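Local structure of aminoglycoside acetyltransferase meta-AAC0020 (Uncultured bacterium, 5F47) at residues 21-33 with 59-73. The protein is an aminoglycoside acetyltransferase of the GNAT fold, which probably transfers an acetyl group from acetyl-coenzyme A to aminoglycoside antibiotics and so confers resistance. Sequence-based numbering, arbitrary orientation. Where two conformers were deposited one is given.
Sequences LPKFIQLIRLFEA and VFVALLENKIVGGLT
Leu27 meets both strands of the 59-73 hairpin. Its side chain leaves with CG opposite the backbone N (chi1 -178°), bringing the branch point to the hairpin; CD1 then lies 3.6 Å from Gly71 CA, while CD2 slides past Val59, 3.5 Å from its CG1. Leu27 CD1 thus sits directly against the bare backbone of Gly71, which carries no side chain. In one of its two modelled conformers, Leu30 rests CD1 on backbone at the classic beta bulge where Val69 and Gly70 both face Ala62. The Phe31 ring turns its edge to the strand, with Gly71 O and Thr73 CG2 near its plane.

Ile68 packs against Lys23 and Gln26: its CD1 lies 4.1 Å from Lys23 CB, and the extended lysine chain crosses it at about a right angle. Gln26 OE1 accepts a weak but nearly straight hydrogen bond from Ile68 N (3.4 Å, 168°).

The axis of 21-33 crosses that of 67-73 at 90°, 8.4 Å away at closest approach, which places helix 21-34 across strand 67-77 on one side of the GNAT sheet, while Phe60 and Leu72 point away to helix 103-117. Strands 11-15 and 86-94 flank the hairpin.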
loop_
_atom_site.group_PDB
_atom_site.type_symbol
_atom_site.label_atom_id
_atom_site.label_comp_id
_atom_site.label_asym_id
_atom_site.label_seq_id
_atom_site.Cartn_x
_atom_site.Cartn_y
_atom_site.Cartn_z
ATOM N N LEU B 21 -16.506 -15.604 -3.139
ATOM C CA LEU B 21 -15.381 -16.308 -2.517
ATOM C C LEU B 21 -14.782 -17.413 -3.398
ATOM O O LEU B 21 -13.559 -17.536 -3.450
ATOM C CB LEU B 21 -15.778 -16.893 -1.165
ATOM C CG LEU B 21 -14.614 -17.503 -0.380
ATOM C CD1 LEU B 21 -13.476 -16.506 -0.182
ATOM C CD2 LEU B 21 -15.112 -18.030 0.955
ATOM N N PRO B 22 -15.616 -18.226 -4.087
ATOM C CA PRO B 22 -14.982 -19.252 -4.927
ATOM C C PRO B 22 -14.058 -18.692 -6.003
ATOM O O PRO B 22 -12.983 -19.257 -6.212
ATOM C CB PRO B 22 -16.181 -19.967 -5.569
ATOM C CG PRO B 22 -17.261 -19.806 -4.580
ATOM C CD PRO B 22 -17.083 -18.409 -4.059
ATOM N N LYS B 23 -14.456 -17.609 -6.669
ATOM C CA LYS B 23 -13.590 -17.006 -7.675
ATOM C C LYS B 23 -12.365 -16.370 -7.029
ATOM O O LYS B 23 -11.287 -16.375 -7.614
ATOM C CB LYS B 23 -14.356 -15.974 -8.506
ATOM C CG LYS B 23 -15.311 -16.614 -9.509
ATOM C CD LYS B 23 -16.162 -15.565 -10.205
ATOM C CE LYS B 23 -17.162 -16.206 -11.163
ATOM N NZ LYS B 23 -18.142 -15.205 -11.672
ATOM N N PHE B 24 -12.527 -15.829 -5.823
ATOM C CA PHE B 24 -11.405 -15.241 -5.092
ATOM C C PHE B 24 -10.360 -16.325 -4.798
ATOM O O PHE B 24 -9.163 -16.120 -5.021
ATOM C CB PHE B 24 -11.920 -14.592 -3.803
ATOM C CG PHE B 24 -10.911 -13.738 -3.057
ATOM C CD1 PHE B 24 -9.809 -13.159 -3.682
ATOM C CD2 PHE B 24 -11.094 -13.514 -1.698
ATOM C CE1 PHE B 24 -8.905 -12.374 -2.943
ATOM C CE2 PHE B 24 -10.225 -12.734 -0.970
ATOM C CZ PHE B 24 -9.124 -12.165 -1.581
ATOM N N ILE B 25 -10.826 -17.483 -4.343
ATOM C CA ILE B 25 -9.933 -18.608 -4.065
ATOM C C ILE B 25 -9.256 -19.087 -5.345
ATOM O O ILE B 25 -8.051 -19.361 -5.341
ATOM C CB ILE B 25 -10.695 -19.751 -3.374
ATOM C CG1 ILE B 25 -11.055 -19.304 -1.957
ATOM C CG2 ILE B 25 -9.857 -21.046 -3.323
ATOM C CD1 ILE B 25 -11.939 -20.282 -1.205
ATOM N N GLN B 26 -10.002 -19.161 -6.446
ATOM C CA GLN B 26 -9.384 -19.493 -7.737
ATOM C C GLN B 26 -8.273 -18.512 -8.095
ATOM O O GLN B 26 -7.203 -18.917 -8.569
ATOM C CB GLN B 26 -10.419 -19.509 -8.861
ATOM C CG GLN B 26 -11.325 -20.711 -8.909
ATOM C CD GLN B 26 -12.310 -20.596 -10.060
ATOM O OE1 GLN B 26 -11.917 -20.561 -11.233
ATOM N NE2 GLN B 26 -13.595 -20.512 -9.732
ATOM N N LEU B 27 -8.518 -17.219 -7.879
ATOM C CA LEU B 27 -7.496 -16.221 -8.169
ATOM C C LEU B 27 -6.271 -16.409 -7.278
ATOM O O LEU B 27 -5.140 -16.317 -7.751
ATOM C CB LEU B 27 -8.047 -14.800 -8.002
ATOM C CG LEU B 27 -7.017 -13.715 -8.342
ATOM C CD1 LEU B 27 -6.542 -13.823 -9.799
ATOM C CD2 LEU B 27 -7.576 -12.324 -8.059
ATOM N N ILE B 28 -6.499 -16.690 -5.997
ATOM C CA ILE B 28 -5.395 -16.878 -5.065
ATOM C C ILE B 28 -4.562 -18.089 -5.505
ATOM O O ILE B 28 -3.334 -18.036 -5.480
ATOM C CB ILE B 28 -5.906 -17.042 -3.631
ATOM C CG1 ILE B 28 -6.526 -15.725 -3.152
ATOM C CG2 ILE B 28 -4.759 -17.455 -2.699
ATOM C CD1 ILE B 28 -7.420 -15.877 -1.924
ATOM N N ARG B 29 -5.215 -19.161 -5.954
ATOM C CA ARG B 29 -4.472 -20.304 -6.490
ATOM C C ARG B 29 -3.710 -19.947 -7.759
ATOM O O ARG B 29 -2.633 -20.477 -8.005
ATOM C CB ARG B 29 -5.401 -21.487 -6.774
ATOM C CG ARG B 29 -6.011 -22.105 -5.518
ATOM C CD ARG B 29 -4.942 -22.531 -4.515
ATOM N NE ARG B 29 -5.516 -23.296 -3.410
ATOM C CZ ARG B 29 -4.817 -23.730 -2.365
ATOM N NH1 ARG B 29 -3.512 -23.477 -2.275
ATOM N NH2 ARG B 29 -5.427 -24.413 -1.407
ATOM N N LEU B 30 -4.274 -19.064 -8.582
ATOM C CA LEU B 30 -3.565 -18.617 -9.773
ATOM C C LEU B 30 -2.298 -17.859 -9.373
ATOM O O LEU B 30 -1.234 -18.060 -9.965
ATOM C CB LEU B 30 -4.476 -17.755 -10.644
ATOM C CG LEU B 30 -3.990 -17.415 -12.054
ATOM C CD1 LEU B 30 -5.179 -17.241 -12.990
ATOM C CD2 LEU B 30 -3.173 -16.138 -12.005
ATOM N N PHE B 31 -2.414 -16.994 -8.365
ATOM C CA PHE B 31 -1.258 -16.267 -7.839
ATOM C C PHE B 31 -0.188 -17.254 -7.351
ATOM O O PHE B 31 1.003 -17.088 -7.627
ATOM C CB PHE B 31 -1.653 -15.350 -6.675
ATOM C CG PHE B 31 -2.450 -14.124 -7.064
ATOM C CD1 PHE B 31 -2.425 -13.618 -8.353
ATOM C CD2 PHE B 31 -3.186 -13.462 -6.101
ATOM C CE1 PHE B 31 -3.171 -12.448 -8.687
ATOM C CE2 PHE B 31 -3.914 -12.326 -6.411
ATOM C CZ PHE B 31 -3.902 -11.811 -7.699
ATOM N N GLU B 32 -0.614 -18.257 -6.599
ATOM C CA GLU B 32 0.320 -19.250 -6.071
ATOM C C GLU B 32 1.097 -19.935 -7.196
ATOM O O GLU B 32 2.306 -20.176 -7.077
ATOM C CB GLU B 32 -0.424 -20.299 -5.245
ATOM C CG GLU B 32 0.490 -21.419 -4.727
ATOM C CD GLU B 32 -0.266 -22.576 -4.081
ATOM O OE1 GLU B 32 -1.483 -22.744 -4.317
ATOM O OE2 GLU B 32 0.373 -23.337 -3.335
ATOM N N ALA B 33 0.408 -20.225 -8.295
ATOM C CA ALA B 33 1.017 -20.891 -9.441
ATOM C C ALA B 33 1.932 -19.943 -10.215
ATOM O O ALA B 33 3.103 -20.252 -10.440
ATOM C CB ALA B 33 -0.059 -21.459 -10.344
ATOM N N VAL B 59 -11.365 -6.674 -6.012
ATOM C CA VAL B 59 -10.721 -7.699 -6.815
ATOM C C VAL B 59 -11.333 -7.698 -8.209
ATOM O O VAL B 59 -12.558 -7.694 -8.355
ATOM C CB VAL B 59 -10.897 -9.098 -6.196
ATOM C CG1 VAL B 59 -10.148 -10.140 -7.001
ATOM C CG2 VAL B 59 -10.418 -9.114 -4.747
ATOM N N PHE B 60 -10.489 -7.675 -9.236
ATOM C CA PHE B 60 -10.985 -7.775 -10.604
ATOM C C PHE B 60 -10.460 -9.060 -11.212
ATOM O O PHE B 60 -9.282 -9.376 -11.053
ATOM C CB PHE B 60 -10.545 -6.573 -11.437
ATOM C CG PHE B 60 -11.145 -5.272 -10.985
ATOM C CD1 PHE B 60 -10.627 -4.609 -9.883
ATOM C CD2 PHE B 60 -12.229 -4.726 -11.644
ATOM C CE1 PHE B 60 -11.180 -3.417 -9.453
ATOM C CE2 PHE B 60 -12.781 -3.526 -11.219
ATOM C CZ PHE B 60 -12.253 -2.888 -10.105
ATOM N N VAL B 61 -11.317 -9.794 -11.906
ATOM C CA VAL B 61 -10.891 -11.044 -12.524
ATOM C C VAL B 61 -11.197 -11.120 -14.009
ATOM O O VAL B 61 -12.079 -10.434 -14.533
ATOM C CB VAL B 61 -11.526 -12.268 -11.826
ATOM C CG1 VAL B 61 -11.129 -12.293 -10.349
ATOM C CG2 VAL B 61 -13.044 -12.293 -11.976
ATOM N N ALA B 62 -10.441 -11.975 -14.685
ATOM C CA ALA B 62 -10.684 -12.275 -16.090
ATOM C C ALA B 62 -11.153 -13.707 -16.197
ATOM O O ALA B 62 -10.565 -14.605 -15.593
ATOM C CB ALA B 62 -9.435 -12.059 -16.911
ATOM N N LEU B 63 -12.212 -13.924 -16.974
ATOM C CA LEU B 63 -12.846 -15.227 -17.054
ATOM C C LEU B 63 -12.947 -15.691 -18.487
ATOM O O LEU B 63 -13.317 -14.915 -19.367
ATOM C CB LEU B 63 -14.244 -15.178 -16.452
ATOM C CG LEU B 63 -14.354 -15.007 -14.943
ATOM C CD1 LEU B 63 -15.518 -14.095 -14.619
ATOM C CD2 LEU B 63 -14.549 -16.365 -14.299
ATOM N N LEU B 64 -12.593 -16.948 -18.717
ATOM C CA LEU B 64 -12.957 -17.636 -19.944
ATOM C C LEU B 64 -13.950 -18.706 -19.527
ATOM O O LEU B 64 -13.600 -19.629 -18.786
ATOM C CB LEU B 64 -11.739 -18.223 -20.643
ATOM C CG LEU B 64 -10.825 -17.143 -21.219
ATOM C CD1 LEU B 64 -9.587 -17.766 -21.820
ATOM C CD2 LEU B 64 -11.575 -16.348 -22.284
ATOM N N GLU B 65 -15.185 -18.549 -20.002
ATOM C CA GLU B 65 -16.357 -19.185 -19.411
ATOM C C GLU B 65 -16.437 -18.821 -17.931
ATOM O O GLU B 65 -16.598 -17.647 -17.583
ATOM C CB GLU B 65 -16.321 -20.695 -19.615
ATOM C CG GLU B 65 -16.488 -21.083 -21.063
ATOM C CD GLU B 65 -16.428 -22.574 -21.272
ATOM O OE1 GLU B 65 -17.252 -23.299 -20.675
ATOM O OE2 GLU B 65 -15.552 -23.016 -22.039
ATOM N N ASN B 66 -16.327 -19.813 -17.062
ATOM C CA ASN B 66 -16.302 -19.535 -15.637
ATOM C C ASN B 66 -14.977 -19.972 -15.033
ATOM O O ASN B 66 -14.898 -20.291 -13.848
ATOM C CB ASN B 66 -17.474 -20.215 -14.927
ATOM C CG ASN B 66 -18.090 -19.340 -13.850
ATOM O OD1 ASN B 66 -18.173 -19.732 -12.686
ATOM N ND2 ASN B 66 -18.517 -18.141 -14.235
ATOM N N LYS B 67 -13.936 -19.986 -15.859
ATOM C CA LYS B 67 -12.591 -20.250 -15.372
ATOM C C LYS B 67 -11.805 -18.952 -15.234
ATOM O O LYS B 67 -11.708 -18.170 -16.177
ATOM C CB LYS B 67 -11.840 -21.204 -16.295
ATOM C CG LYS B 67 -10.468 -21.594 -15.756
ATOM C CD LYS B 67 -9.583 -22.211 -16.828
ATOM C CE LYS B 67 -8.314 -22.791 -16.218
ATOM N NZ LYS B 67 -7.229 -22.963 -17.226
ATOM N N ILE B 68 -11.244 -18.736 -14.049
ATOM C CA ILE B 68 -10.405 -17.579 -13.790
ATOM C C ILE B 68 -9.070 -17.744 -14.508
ATOM O O ILE B 68 -8.352 -18.723 -14.272
ATOM C CB ILE B 68 -10.166 -17.401 -12.280
ATOM C CG1 ILE B 68 -11.482 -17.124 -11.553
ATOM C CG2 ILE B 68 -9.141 -16.308 -12.023
ATOM C CD1 ILE B 68 -12.072 -15.791 -11.882
ATOM N N VAL B 69 -8.737 -16.811 -15.390
ATOM C CA VAL B 69 -7.486 -16.911 -16.131
ATOM C C VAL B 69 -6.579 -15.712 -15.851
ATOM O O VAL B 69 -5.480 -15.592 -16.400
ATOM C CB VAL B 69 -7.741 -17.037 -17.640
ATOM C CG1 VAL B 69 -8.457 -18.365 -17.938
ATOM C CG2 VAL B 69 -8.533 -15.842 -18.156
ATOM N N GLY B 70 -7.038 -14.831 -14.974
ATOM C CA GLY B 70 -6.234 -13.695 -14.576
ATOM C C GLY B 70 -6.963 -12.855 -13.554
ATOM O O GLY B 70 -8.165 -13.009 -13.364
ATOM N N GLY B 71 -6.241 -11.987 -12.858
ATOM C CA GLY B 71 -6.915 -11.049 -11.991
ATOM C C GLY B 71 -5.962 -10.140 -11.264
ATOM O O GLY B 71 -4.743 -10.317 -11.357
ATOM N N LEU B 72 -6.520 -9.179 -10.538
ATOM C CA LEU B 72 -5.703 -8.297 -9.725
ATOM C C LEU B 72 -6.457 -7.940 -8.461
ATOM O O LEU B 72 -7.679 -8.025 -8.395
ATOM C CB LEU B 72 -5.274 -7.041 -10.504
ATOM C CG LEU B 72 -6.248 -5.927 -10.884
ATOM C CD1 LEU B 72 -6.660 -5.066 -9.686
ATOM C CD2 LEU B 72 -5.595 -5.047 -11.960
ATOM N N THR B 73 -5.700 -7.550 -7.446
ATOM C CA THR B 73 -6.249 -7.142 -6.160
ATOM C C THR B 73 -5.873 -5.692 -5.937
ATOM O O THR B 73 -4.800 -5.254 -6.375
ATOM C CB THR B 73 -5.698 -8.004 -5.022
ATOM O OG1 THR B 73 -4.260 -7.965 -5.070
ATOM C CG2 THR B 73 -6.159 -9.450 -5.181
HETATM O O HOH W 1 -15.551 -20.174 -11.126
#